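PDB 3REN: glycosyl hydrolase, family 8 from Clostridium perfringens, which acts as an alpha-amylase, probably hydrolysing alpha-glucan chains with an (alpha/alpha)6-barrel catalytic domain. Local coordinates for residues 173-178 with 238-243; 54-59 with 99-104; 264-269 with 279-284; 71-76 with 127-132. All coordinates share one frame; numbering follows the deposited sequence.

Contact 1 of 4, residues 173-178 with 238-243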
loop_
_atom_site.group_PDB
_atom_site.type_symbol
_atom_site.label_atom_id
_atom_site.label_comp_id
_atom_site.label_asym_id
_atom_site.label_seq_id
_atom_site.Cartn_x
_atom_site.Cartn_y
_atom_site.Cartn_z
ATOM N N TYR A 173 7.577 0.221 5.157
ATOM C CA TYR A 173 7.372 1.672 5.403
ATOM C C TYR A 173 8.412 2.540 4.693
ATOM O O TYR A 173 8.210 3.751 4.552
ATOM C CB TYR A 173 7.488 2.000 6.886
ATOM C CG TYR A 173 6.258 1.717 7.729
ATOM C CD1 TYR A 173 5.533 0.543 7.583
ATOM C CD2 TYR A 173 5.858 2.620 8.712
ATOM C CE1 TYR A 173 4.432 0.297 8.383
ATOM C CE2 TYR A 173 4.771 2.381 9.509
ATOM C CZ TYR A 173 4.064 1.225 9.338
ATOM O OH TYR A 173 2.975 0.975 10.148
ATOM N N LEU A 174 9.533 1.954 4.293
ATOM C CA LEU A 174 10.616 2.738 3.676
ATOM C C LEU A 174 10.332 2.959 2.193
ATOM O O LEU A 174 10.842 2.223 1.313
ATOM C CB LEU A 174 11.992 2.097 3.911
ATOM C CG LEU A 174 12.315 1.956 5.401
ATOM C CD1 LEU A 174 13.513 1.063 5.539
ATOM C CD2 LEU A 174 12.537 3.322 6.063
ATOM N N ASP A 175 9.490 3.978 1.941
ATOM C CA ASP A 175 8.946 4.287 0.630
ATOM C C ASP A 175 10.010 5.046 -0.173
ATOM O O ASP A 175 9.979 6.263 -0.286
ATOM C CB ASP A 175 7.723 5.167 0.861
ATOM C CG ASP A 175 6.863 5.359 -0.367
ATOM O OD1 ASP A 175 7.335 5.177 -1.509
ATOM O OD2 ASP A 175 5.674 5.733 -0.172
ATOM N N LEU A 176 10.892 4.298 -0.772
ATOM C CA LEU A 176 11.983 4.840 -1.514
ATOM C C LEU A 176 11.526 5.789 -2.624
ATOM O O LEU A 176 12.130 6.789 -2.777
ATOM C CB LEU A 176 12.822 3.730 -2.135
ATOM C CG LEU A 176 14.021 3.188 -1.376
ATOM C CD1 LEU A 176 14.033 3.433 0.029
ATOM C CD2 LEU A 176 14.657 1.909 -1.808
ATOM N N PRO A 177 10.472 5.476 -3.363
ATOM C CA PRO A 177 10.050 6.385 -4.435
ATOM C C PRO A 177 9.649 7.758 -3.908
ATOM O O PRO A 177 9.992 8.759 -4.528
ATOM C CB PRO A 177 8.831 5.672 -5.078
ATOM C CG PRO A 177 9.088 4.238 -4.755
ATOM C CD PRO A 177 9.670 4.247 -3.365
ATOM N N THR A 178 8.937 7.803 -2.788
ATOM C CA THR A 178 8.555 9.075 -2.193
ATOM C C THR A 178 9.824 9.828 -1.740
ATOM O O THR A 178 9.949 11.031 -1.962
ATOM C CB THR A 178 7.598 8.840 -1.009
ATOM O OG1 THR A 178 6.436 8.109 -1.460
ATOM C CG2 THR A 178 7.169 10.158 -0.402
ATOM N N ILE A 238 9.810 -4.698 -2.449
ATOM C CA ILE A 238 10.292 -4.926 -3.826
ATOM C C ILE A 238 9.731 -3.908 -4.793
ATOM O O ILE A 238 10.503 -3.318 -5.563
ATOM C CB ILE A 238 9.978 -6.363 -4.312
ATOM C CG1 ILE A 238 10.808 -7.370 -3.493
ATOM C CG2 ILE A 238 10.200 -6.500 -5.812
ATOM C CD1 ILE A 238 10.279 -8.817 -3.552
ATOM N N LEU A 239 8.411 -3.678 -4.736
ATOM C CA LEU A 239 7.801 -2.641 -5.567
ATOM C C LEU A 239 8.428 -1.263 -5.289
ATOM O O LEU A 239 8.735 -0.548 -6.240
ATOM C CB LEU A 239 6.291 -2.601 -5.411
ATOM C CG LEU A 239 5.455 -1.605 -6.218
ATOM C CD1 LEU A 239 5.623 -1.839 -7.724
ATOM C CD2 LEU A 239 4.019 -1.839 -5.855
ATOM N N ASN A 240 8.666 -0.919 -4.014
ATOM C CA ASN A 240 9.309 0.381 -3.668
ATOM C C ASN A 240 10.703 0.495 -4.269
ATOM O O ASN A 240 11.054 1.507 -4.836
ATOM C CB ASN A 240 9.377 0.610 -2.128
ATOM C CG ASN A 240 8.017 0.960 -1.526
ATOM O OD1 ASN A 240 7.130 1.418 -2.234
ATOM N ND2 ASN A 240 7.848 0.744 -0.216
ATOM N N ARG A 241 11.497 -0.553 -4.141
ATOM C CA ARG A 241 12.851 -0.586 -4.692
ATOM C C ARG A 241 12.876 -0.339 -6.199
ATOM O O ARG A 241 13.672 0.447 -6.692
ATOM C CB ARG A 241 13.470 -1.948 -4.393
ATOM C CG ARG A 241 13.990 -2.103 -2.940
ATOM C CD ARG A 241 15.431 -1.600 -2.834
ATOM N NE ARG A 241 16.341 -2.572 -3.439
ATOM C CZ ARG A 241 17.667 -2.456 -3.518
ATOM N NH1 ARG A 241 18.311 -1.376 -3.074
ATOM N NH2 ARG A 241 18.346 -3.423 -4.103
ATOM N N ILE A 242 12.045 -1.056 -6.943
ATOM C CA ILE A 242 12.136 -0.949 -8.400
ATOM C C ILE A 242 11.620 0.387 -8.912
ATOM O O ILE A 242 12.200 0.920 -9.838
ATOM C CB ILE A 242 11.494 -2.149 -9.165
ATOM C CG1 ILE A 242 9.982 -2.159 -9.022
ATOM C CG2 ILE A 242 12.142 -3.456 -8.711
ATOM C CD1 ILE A 242 9.304 -3.470 -9.480
ATOM N N GLU A 243 10.551 0.930 -8.297
ATOM C CA GLU A 243 9.990 2.224 -8.718
ATOM C C GLU A 243 10.982 3.332 -8.486
ATOM O O GLU A 243 10.920 4.352 -9.161
ATOM C CB GLU A 243 8.659 2.558 -8.024
ATOM C CG GLU A 243 7.506 1.681 -8.420
ATOM C CD GLU A 243 6.204 2.006 -7.667
ATOM O OE1 GLU A 243 5.138 1.558 -8.131
ATOM O OE2 GLU A 243 6.224 2.689 -6.604
HETATM O O HOH W 1 10.152 -0.277 1.170
HETATM O O HOH W 2 5.492 4.321 -3.119
#
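The amide plane of Asn240 and the carboxylate plane of Asp175 are only 14° apart, with the carboxylate displaced over one face of the amide; Asp175 CA and Pro177 CD cover that same face, Asp175 CA lying 3.8 Å from Asn240 ND2. A water accepts from Asn240 ND2 and donates to Leu174 O. This buried contact of the (alpha/alpha)6 barrel sets the beginning of helix 176-185 against the last turns of helix 231-243. With no direct hydrogen bond across it, its polar links pass through water: a second molecule donates to Asp175 OD1 at 2.6 Å and, weakly, to Asn240 OD1 from above the amide plane. Asp175 is the N-cap of helix 176-185. Its CG lies anti to the backbone N (chi1 -168°), which carries OD1 round to accept a weak capping bond of 3.3 Å from Thr178 N. Arg241 bends at chi2 and chi3 and runs alongside Leu176, Arg241 CD meeting Leu176 CD2 at 3.7 Å, while its guanidinium goes on to salt bridges with Glu248 and Glu201. Glu243, in turn, is salt-bridged to Lys121 of helix 113-130, so a third helix is tied to this junction. A 1,2-ethanediol molecule, probably from the crystallisation liquor, approaches the Pro177 side chain to about 4 Å. The proline ring also wedges against the end of helix 231-243: Pro177 CG and CD each lie 3.4 Å from Asn240 O, and Pro177 CG packs 3.7 Å from Glu243 CB.

Contact 2 of 4, residues 54-59 with 99-104. With SO4 (sulfate ion), chain E.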
loop_
_atom_site.group_PDB
_atom_site.type_symbol
_atom_site.label_atom_id
_atom_site.label_comp_id
_atom_site.label_asym_id
_atom_site.label_seq_id
_atom_site.Cartn_x
_atom_site.Cartn_y
_atom_site.Cartn_z
ATOM N N ILE A 54 -15.348 -7.574 15.473
ATOM C CA ILE A 54 -14.875 -6.347 14.795
ATOM C C ILE A 54 -15.897 -5.272 15.024
ATOM O O ILE A 54 -17.077 -5.497 14.894
ATOM C CB ILE A 54 -14.685 -6.515 13.306
ATOM N N THR A 55 -15.415 -4.137 15.475
ATOM C CA THR A 55 -16.242 -3.041 15.883
ATOM C C THR A 55 -16.127 -1.652 15.264
ATOM O O THR A 55 -16.944 -0.836 15.485
ATOM C CB THR A 55 -16.090 -2.892 17.362
ATOM O OG1 THR A 55 -14.731 -2.626 17.680
ATOM C CG2 THR A 55 -16.489 -4.163 17.994
ATOM N N LYS A 56 -15.131 -1.386 14.487
ATOM C CA LYS A 56 -14.998 -0.077 13.939
ATOM C C LYS A 56 -14.925 -0.168 12.425
ATOM O O LYS A 56 -14.096 0.408 11.860
ATOM C CB LYS A 56 -13.767 0.614 14.534
ATOM C CG LYS A 56 -13.870 0.951 16.023
ATOM C CD LYS A 56 -12.612 1.470 16.581
ATOM C CE LYS A 56 -12.464 1.246 18.022
ATOM N NZ LYS A 56 -13.161 2.235 18.761
ATOM N N GLY A 57 -15.758 -0.986 11.820
ATOM C CA GLY A 57 -15.666 -1.237 10.377
ATOM C C GLY A 57 -15.852 0.041 9.558
ATOM O O GLY A 57 -15.301 0.144 8.450
ATOM N N HIS A 58 -16.649 1.004 10.073
ATOM C CA HIS A 58 -16.942 2.250 9.332
ATOM C C HIS A 58 -16.130 3.451 9.776
ATOM O O HIS A 58 -16.512 4.627 9.556
ATOM C CB HIS A 58 -18.444 2.577 9.293
ATOM C CG HIS A 58 -19.232 1.616 8.443
ATOM N ND1 HIS A 58 -20.606 1.684 8.299
ATOM C CD2 HIS A 58 -18.833 0.530 7.736
ATOM C CE1 HIS A 58 -21.013 0.700 7.509
ATOM N NE2 HIS A 58 -19.955 -0.023 7.164
ATOM N N SER A 59 -14.991 3.148 10.375
ATOM C CA SER A 59 -13.920 4.110 10.502
ATOM C C SER A 59 -13.287 4.298 9.125
ATOM O O SER A 59 -13.503 3.477 8.220
ATOM C CB SER A 59 -12.878 3.624 11.500
ATOM O OG SER A 59 -12.266 2.455 11.001
ATOM N N SER A 99 -3.605 11.759 10.583
ATOM C CA SER A 99 -4.023 10.792 11.570
ATOM C C SER A 99 -4.114 9.440 10.870
ATOM O O SER A 99 -4.471 9.395 9.689
ATOM C CB SER A 99 -5.407 11.163 12.058
ATOM O OG SER A 99 -5.897 10.219 12.992
ATOM N N TRP A 100 -3.842 8.342 11.580
ATOM C CA TRP A 100 -4.009 7.018 10.974
ATOM C C TRP A 100 -5.465 6.654 10.723
ATOM O O TRP A 100 -5.759 5.910 9.776
ATOM C CB TRP A 100 -3.256 5.880 11.733
ATOM C CG TRP A 100 -4.014 5.245 12.805
ATOM C CD1 TRP A 100 -4.298 5.790 14.018
ATOM C CD2 TRP A 100 -4.574 3.908 12.825
ATOM N NE1 TRP A 100 -5.034 4.893 14.808
ATOM C CE2 TRP A 100 -5.230 3.742 14.094
ATOM C CE3 TRP A 100 -4.596 2.847 11.909
ATOM C CZ2 TRP A 100 -5.897 2.556 14.463
ATOM C CZ3 TRP A 100 -5.286 1.651 12.271
ATOM C CH2 TRP A 100 -5.924 1.523 13.534
ATOM N N ARG A 101 -6.379 7.185 11.534
ATOM C CA ARG A 101 -7.769 6.727 11.471
ATOM C C ARG A 101 -8.717 7.739 12.073
ATOM O O ARG A 101 -8.361 8.361 13.050
ATOM C CB ARG A 101 -7.927 5.408 12.251
ATOM C CG ARG A 101 -9.387 4.895 12.308
ATOM C CD ARG A 101 -9.474 3.449 12.883
ATOM N NE ARG A 101 -9.144 3.490 14.308
ATOM C CZ ARG A 101 -9.190 2.452 15.131
ATOM N NH1 ARG A 101 -9.576 1.259 14.692
ATOM N NH2 ARG A 101 -8.844 2.623 16.404
ATOM N N LYS A 102 -9.928 7.868 11.512
ATOM C CA LYS A 102 -11.009 8.620 12.170
ATOM C C LYS A 102 -12.232 7.735 12.362
ATOM O O LYS A 102 -12.423 6.760 11.656
ATOM C CB LYS A 102 -11.378 9.934 11.451
ATOM C CG LYS A 102 -11.755 9.790 9.982
ATOM C CD LYS A 102 -12.471 11.044 9.396
ATOM C CE LYS A 102 -13.064 10.709 7.990
ATOM N NZ LYS A 102 -13.690 11.911 7.303
ATOM N N GLU A 103 -13.021 8.060 13.374
ATOM C CA GLU A 103 -14.340 7.474 13.574
ATOM C C GLU A 103 -15.306 8.654 13.691
ATOM O O GLU A 103 -15.166 9.459 14.608
ATOM C CB GLU A 103 -14.392 6.699 14.883
ATOM C CG GLU A 103 -13.407 5.540 15.020
ATOM C CD GLU A 103 -13.408 4.936 16.428
ATOM O OE1 GLU A 103 -14.519 4.598 16.937
ATOM O OE2 GLU A 103 -12.292 4.812 17.013
ATOM N N GLY A 104 -16.268 8.762 12.777
ATOM C CA GLY A 104 -17.134 9.941 12.693
ATOM C C GLY A 104 -16.250 11.162 12.578
ATOM O O GLY A 104 -15.424 11.233 11.689
HETATM S S SO4 E . -6.777 5.114 18.353
HETATM O O1 SO4 E . -7.407 4.249 19.340
HETATM O O2 SO4 E . -5.325 5.135 18.486
HETATM O O3 SO4 E . -7.113 4.621 17.027
HETATM O O4 SO4 E . -7.306 6.454 18.574
HETATM O O HOH W 3 -10.707 0.285 12.049
#
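Ser59 OG, lying 3.5 Å from Arg101 CD, is held by two hydrogen bonds: it donates to Lys56 O at 2.9 Å, nearly in line with the carbonyl bond, and receives a hydrogen from a water that accepts from Arg101 NH1 at 3.0 Å. Lys56 O also takes the Ser59 backbone N-H, closing a type I beta turn. Beside this turn the Arg101 guanidinium is sandwiched, with Lys56 CD over one face and Trp100 CZ2 over the opposite one, 3.3 Å from the plane. A bend at chi3 (70°) in the arginine chain turns the group into this slot. Its edge, together with the indole edge, points at a sulfate ion, probably from the crystallisation liquor: O3 accepts from Arg101 NH2 at 2.7 Å and from Trp100 NE1 at 3.1 Å, and Ser108 OG binds the anion too. Lys56 curls at its end to form a salt bridge, NZ meeting Glu103 OE2 at 3.2 Å on its syn side but 30° out of the carboxylate plane; the bond to Glu103 OE1 is weak. The contact joins a type I turn running into strand 60-61 to strand 101-103 of a three-stranded antiparallel sheet at the protein surface.

Contact 3 of 4, residues 264-269 with 279-284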
loop_
_atom_site.group_PDB
_atom_site.type_symbol
_atom_site.label_atom_id
_atom_site.label_comp_id
_atom_site.label_asym_id
_atom_site.label_seq_id
_atom_site.Cartn_x
_atom_site.Cartn_y
_atom_site.Cartn_z
ATOM N N PHE A 264 0.344 -20.493 -7.358
ATOM C CA PHE A 264 -0.299 -19.444 -6.531
ATOM C C PHE A 264 0.808 -18.839 -5.684
ATOM O O PHE A 264 1.918 -19.377 -5.677
ATOM C CB PHE A 264 -1.330 -20.058 -5.594
ATOM C CG PHE A 264 -0.816 -21.284 -4.852
ATOM C CD1 PHE A 264 0.073 -21.155 -3.778
ATOM C CD2 PHE A 264 -1.243 -22.565 -5.222
ATOM C CE1 PHE A 264 0.563 -22.284 -3.083
ATOM C CE2 PHE A 264 -0.774 -23.715 -4.537
ATOM C CZ PHE A 264 0.141 -23.583 -3.479
ATOM N N LEU A 265 0.493 -17.751 -4.974
ATOM C CA LEU A 265 1.359 -17.193 -3.933
ATOM C C LEU A 265 0.576 -17.066 -2.626
ATOM O O LEU A 265 -0.631 -16.741 -2.622
ATOM C CB LEU A 265 1.954 -15.844 -4.363
ATOM C CG LEU A 265 2.838 -15.872 -5.618
ATOM C CD1 LEU A 265 2.938 -14.470 -6.283
ATOM C CD2 LEU A 265 4.275 -16.427 -5.327
ATOM N N VAL A 266 1.246 -17.376 -1.522
ATOM C CA VAL A 266 0.593 -17.364 -0.223
ATOM C C VAL A 266 1.250 -16.357 0.755
ATOM O O VAL A 266 2.221 -15.687 0.401
ATOM C CB VAL A 266 0.569 -18.780 0.420
ATOM C CG1 VAL A 266 -0.455 -19.682 -0.291
ATOM C CG2 VAL A 266 1.942 -19.419 0.389
ATOM N N ALA A 267 0.712 -16.273 1.976
ATOM C CA ALA A 267 1.071 -15.200 2.939
ATOM C C ALA A 267 2.468 -15.282 3.520
ATOM O O ALA A 267 3.063 -14.256 3.868
ATOM C CB ALA A 267 0.028 -15.132 4.088
ATOM N N THR A 268 2.977 -16.499 3.693
ATOM C CA THR A 268 4.285 -16.718 4.317
ATOM C C THR A 268 5.088 -17.887 3.690
ATOM O O THR A 268 4.503 -18.898 3.218
ATOM C CB THR A 268 4.198 -16.971 5.898
ATOM O OG1 THR A 268 3.543 -18.208 6.192
ATOM C CG2 THR A 268 3.487 -15.824 6.669
ATOM N N TYR A 269 6.416 -17.751 3.717
ATOM C CA TYR A 269 7.328 -18.789 3.247
ATOM C C TYR A 269 8.443 -18.974 4.280
ATOM O O TYR A 269 8.776 -18.044 5.020
ATOM C CB TYR A 269 7.952 -18.366 1.921
ATOM C CG TYR A 269 6.912 -18.302 0.819
ATOM C CD1 TYR A 269 6.575 -19.442 0.111
ATOM C CD2 TYR A 269 6.243 -17.121 0.538
ATOM C CE1 TYR A 269 5.633 -19.419 -0.880
ATOM C CE2 TYR A 269 5.299 -17.069 -0.447
ATOM C CZ TYR A 269 4.981 -18.237 -1.150
ATOM O OH TYR A 269 4.034 -18.241 -2.141
ATOM N N GLN A 279 -1.495 -21.345 3.893
ATOM C CA GLN A 279 -2.370 -21.621 2.746
ATOM C C GLN A 279 -3.145 -20.387 2.292
ATOM O O GLN A 279 -4.001 -20.463 1.393
ATOM C CB GLN A 279 -3.382 -22.696 3.110
ATOM C CG GLN A 279 -2.841 -24.097 3.014
ATOM C CD GLN A 279 -3.861 -25.094 3.559
ATOM O OE1 GLN A 279 -4.043 -25.211 4.778
ATOM N NE2 GLN A 279 -4.548 -25.794 2.655
ATOM N N ILE A 280 -2.857 -19.257 2.917
ATOM C CA ILE A 280 -3.674 -18.066 2.722
ATOM C C ILE A 280 -3.184 -17.269 1.516
ATOM O O ILE A 280 -2.020 -16.878 1.461
ATOM C CB ILE A 280 -3.702 -17.174 4.001
ATOM C CG1 ILE A 280 -4.200 -17.980 5.224
ATOM C CG2 ILE A 280 -4.557 -15.886 3.790
ATOM C CD1 ILE A 280 -5.496 -18.796 5.029
ATOM N N GLU A 281 -4.088 -17.039 0.565
ATOM C CA GLU A 281 -3.833 -16.123 -0.532
ATOM C C GLU A 281 -4.484 -14.750 -0.201
ATOM O O GLU A 281 -5.369 -14.670 0.636
ATOM C CB GLU A 281 -4.451 -16.664 -1.810
ATOM C CG GLU A 281 -3.713 -17.820 -2.482
ATOM C CD GLU A 281 -4.517 -18.304 -3.674
ATOM O OE1 GLU A 281 -4.121 -18.014 -4.820
ATOM O OE2 GLU A 281 -5.587 -18.917 -3.451
ATOM N N SER A 282 -4.071 -13.697 -0.892
ATOM C CA SER A 282 -4.593 -12.350 -0.628
ATOM C C SER A 282 -4.632 -11.534 -1.918
ATOM O O SER A 282 -3.670 -11.523 -2.645
ATOM C CB SER A 282 -3.645 -11.693 0.407
ATOM O OG SER A 282 -3.621 -10.291 0.324
ATOM N N PRO A 283 -5.738 -10.822 -2.201
ATOM C CA PRO A 283 -5.718 -9.892 -3.345
ATOM C C PRO A 283 -4.563 -8.860 -3.277
ATOM O O PRO A 283 -4.101 -8.413 -4.311
ATOM C CB PRO A 283 -7.063 -9.151 -3.218
ATOM C CG PRO A 283 -7.935 -10.109 -2.403
ATOM C CD PRO A 283 -7.015 -10.781 -1.457
ATOM N N SER A 284 -4.114 -8.485 -2.076
ATOM C CA SER A 284 -3.024 -7.493 -1.940
ATOM C C SER A 284 -1.683 -8.033 -2.413
ATOM O O SER A 284 -0.869 -7.294 -2.977
ATOM C CB SER A 284 -2.918 -7.012 -0.495
ATOM O OG SER A 284 -4.050 -6.234 -0.193
HETATM O O HOH W 4 -1.874 -14.230 -2.680
#
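Ile280 O is the tight point of this contact, pressed against the backbone of Val266 and Ala267 where the chain leading into strand 268-270 meets the lead-in to helix 283-296 of the (alpha/alpha)6 barrel. Ala267 N donates to Ile280 O at 2.8 Å, but the bond is weak, bent to 120° at the hydrogen. Val266 CA approaches the same oxygen at 3.1 Å in a CA-H...O contact, so two successive residues meet this carbonyl. Val266 CG1 packs 3.8 Å from Gln279 C. By contrast the side chains of Ile280 and Gln279 lead outwards on the solvent side. Further along, a water spans the backbones, donating to Leu265 O and accepting from Ser282 N; Ser282 is the N-cap of the helix. Glu281 lays its aliphatic part on Leu265, Glu281 CG reaching 3.3 Å from Leu265 O, while its chain, extended beyond CG (chi2 176°), carries OE1 past Phe264 CB to a hydrogen bond with Tyr286 OH. Inside, Tyr269 is packed edge-to-face on Trp254 and Phe231, and its hydroxyl steadies the tight point: Val266 N donates to Tyr269 OH at 3.0 Å, nearly straight at 167°.

Contact 4 of 4, residues 71-76 with 127-132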
loop_
_atom_site.group_PDB
_atom_site.type_symbol
_atom_site.label_atom_id
_atom_site.label_comp_id
_atom_site.label_asym_id
_atom_site.label_seq_id
_atom_site.Cartn_x
_atom_site.Cartn_y
_atom_site.Cartn_z
ATOM N N TYR A 71 -4.717 6.159 -6.926
ATOM C CA TYR A 71 -5.562 5.741 -8.025
ATOM C C TYR A 71 -6.058 6.939 -8.845
ATOM O O TYR A 71 -6.045 6.898 -10.080
ATOM C CB TYR A 71 -6.785 4.991 -7.486
ATOM C CG TYR A 71 -7.807 4.673 -8.554
ATOM C CD1 TYR A 71 -7.615 3.598 -9.418
ATOM C CD2 TYR A 71 -8.921 5.463 -8.720
ATOM C CE1 TYR A 71 -8.543 3.308 -10.417
ATOM C CE2 TYR A 71 -9.858 5.192 -9.705
ATOM C CZ TYR A 71 -9.659 4.116 -10.552
ATOM O OH TYR A 71 -10.593 3.798 -11.511
ATOM N N SER A 72 -6.559 7.969 -8.162
ATOM C CA SER A 72 -7.081 9.191 -8.845
ATOM C C SER A 72 -6.056 9.886 -9.727
ATOM O O SER A 72 -6.382 10.269 -10.842
ATOM C CB SER A 72 -7.587 10.203 -7.828
ATOM O OG SER A 72 -8.655 9.638 -7.123
ATOM N N VAL A 73 -4.834 10.067 -9.266
ATOM C CA VAL A 73 -3.802 10.688 -10.065
ATOM C C VAL A 73 -3.405 9.824 -11.256
ATOM O O VAL A 73 -3.236 10.300 -12.312
ATOM C CB VAL A 73 -2.600 11.277 -9.259
ATOM C CG1 VAL A 73 -1.861 10.248 -8.564
ATOM C CG2 VAL A 73 -1.740 12.154 -10.127
ATOM N N ASN A 74 -3.319 8.534 -11.040
ATOM C CA ASN A 74 -3.090 7.597 -12.145
ATOM C C ASN A 74 -4.235 7.637 -13.146
ATOM O O ASN A 74 -4.017 7.450 -14.345
ATOM C CB ASN A 74 -2.941 6.165 -11.612
ATOM C CG ASN A 74 -1.663 5.979 -10.840
ATOM O OD1 ASN A 74 -0.775 6.810 -10.933
ATOM N ND2 ASN A 74 -1.559 4.894 -10.069
ATOM N N ALA A 75 -5.452 7.854 -12.656
ATOM C CA ALA A 75 -6.603 7.894 -13.550
ATOM C C ALA A 75 -6.777 9.262 -14.195
ATOM O O ALA A 75 -7.682 9.428 -15.007
ATOM C CB ALA A 75 -7.898 7.468 -12.830
ATOM N N ASN A 76 -5.912 10.232 -13.855
ATOM C CA ASN A 76 -6.057 11.609 -14.313
ATOM C C ASN A 76 -7.452 12.128 -13.985
ATOM O O ASN A 76 -8.156 12.672 -14.838
ATOM C CB ASN A 76 -5.750 11.753 -15.833
ATOM C CG ASN A 76 -5.382 13.190 -16.232
ATOM O OD1 ASN A 76 -5.490 14.119 -15.430
ATOM N ND2 ASN A 76 -4.940 13.369 -17.474
ATOM N N ASN A 127 1.077 17.194 -8.187
ATOM C CA ASN A 127 1.746 18.432 -8.596
ATOM C C ASN A 127 2.386 18.268 -9.976
ATOM O O ASN A 127 2.268 19.152 -10.802
ATOM C CB ASN A 127 2.814 18.850 -7.590
ATOM C CG ASN A 127 3.717 19.952 -8.130
ATOM O OD1 ASN A 127 3.128 21.126 -8.325
ATOM N ND2 ASN A 127 4.934 19.751 -8.365
ATOM N N ASN A 128 3.064 17.144 -10.207
ATOM C CA ASN A 128 3.722 16.899 -11.509
ATOM C C ASN A 128 2.731 16.788 -12.665
ATOM O O ASN A 128 2.936 17.359 -13.751
ATOM C CB ASN A 128 4.605 15.664 -11.453
ATOM C CG ASN A 128 5.780 15.845 -10.503
ATOM O OD1 ASN A 128 6.056 16.960 -10.051
ATOM N ND2 ASN A 128 6.457 14.749 -10.168
ATOM N N ARG A 129 1.639 16.086 -12.398
ATOM C CA ARG A 129 0.595 15.841 -13.367
ATOM C C ARG A 129 -0.245 17.081 -13.712
ATOM O O ARG A 129 -0.451 17.380 -14.887
ATOM C CB ARG A 129 -0.268 14.693 -12.830
ATOM C CG ARG A 129 -1.707 14.668 -13.206
ATOM C CD ARG A 129 -1.996 13.834 -14.383
ATOM N NE ARG A 129 -1.947 12.379 -14.154
ATOM C CZ ARG A 129 -1.847 11.544 -15.186
ATOM N NH1 ARG A 129 -1.799 12.064 -16.410
ATOM N NH2 ARG A 129 -1.796 10.232 -15.037
ATOM N N TRP A 130 -0.748 17.777 -12.691
ATOM C CA TRP A 130 -1.652 18.891 -12.905
ATOM C C TRP A 130 -1.002 20.283 -12.737
ATOM O O TRP A 130 -1.678 21.274 -12.846
ATOM C CB TRP A 130 -2.926 18.750 -12.060
ATOM C CG TRP A 130 -3.702 17.483 -12.343
ATOM C CD1 TRP A 130 -4.190 17.073 -13.567
ATOM C CD2 TRP A 130 -4.103 16.477 -11.398
ATOM N NE1 TRP A 130 -4.870 15.880 -13.429
ATOM C CE2 TRP A 130 -4.826 15.482 -12.121
ATOM C CE3 TRP A 130 -3.938 16.317 -10.016
ATOM C CZ2 TRP A 130 -5.354 14.338 -11.512
ATOM C CZ3 TRP A 130 -4.480 15.172 -9.405
ATOM C CH2 TRP A 130 -5.184 14.200 -10.161
ATOM N N ASN A 131 0.299 20.358 -12.499
ATOM C CA ASN A 131 0.972 21.670 -12.344
ATOM C C ASN A 131 0.306 22.526 -11.281
ATOM O O ASN A 131 -0.082 23.661 -11.557
ATOM C CB ASN A 131 0.983 22.447 -13.691
ATOM C CG ASN A 131 1.914 23.659 -13.658
ATOM O OD1 ASN A 131 2.771 23.763 -12.775
ATOM N ND2 ASN A 131 1.753 24.581 -14.621
ATOM N N SER A 132 0.148 21.975 -10.073
ATOM C CA SER A 132 -0.539 22.645 -8.987
ATOM C C SER A 132 0.349 22.683 -7.758
ATOM O O SER A 132 0.392 21.703 -7.009
ATOM C CB SER A 132 -1.822 21.916 -8.610
ATOM O OG SER A 132 -2.882 22.300 -9.460
#
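A Schellman motif ends helix 62-74, and two side chains from the last turn of helix 113-130, Arg129 and Trp130, grip it. Asn76, with positive phi, leaves the helix there and turns its amide back across the gap. Trp130 NE1 donates to Asn76 OD1 at 2.7 Å, nearly in line with the amide C=O and close to the indole plane, so the bond fixes the ring by its edge. The Asn76 amide stacks on the Arg129 guanidinium with their planes 19° apart, Asn76 CB standing 3.9 Å above the centre of the group. The guanidinium edge faces Val73 O, which accepts weak, bent bonds of 3.1 Å from both Arg129 NE and Arg129 NH2, besides the backbone bond from Asn76 N. A positive group at a helix C-terminus is probably favourable for the helix dipole. Arg129 CG, anti to the backbone N (chi1 150°), lies 3.2 Å above the indole plane of Trp130, toward its rim; bends at chi2 and chi3 turn the guanidinium to Val73 O. Val73 CB packs 4.0 Å from Trp130 CH2, and Phe81 of helix 78-89 meets the indole edge-to-face. Two helix C-termini are joined side by side at one end of the (alpha/alpha)6 barrel.

How the contacts relate
None of the four contacts touches another, yet helices connect them. Helix 113-130 ends in contact 4 and, further back, supplies Lys121 and Leu117 to contact 1, the two centres being 19 Å apart. Helix 283-296, which starts in contact 3, packs on Leu239 and Ile242 of contact 1, whose centre is 21 Å away. Contacts 2 and 4 alternate along the chain, with centres 28 Å apart; Trp100 of contact 2 is backbone-bonded to Ser62 of helix 62-74, which ends in contact 4. Contacts 3 and 4 are on opposite sides of the chain's centre, as are contacts 1 and 2. Ethanediol beside buried contact 1, probably from the liquor, may mark a pocket; the sulfate of contact 2 lies at the surface.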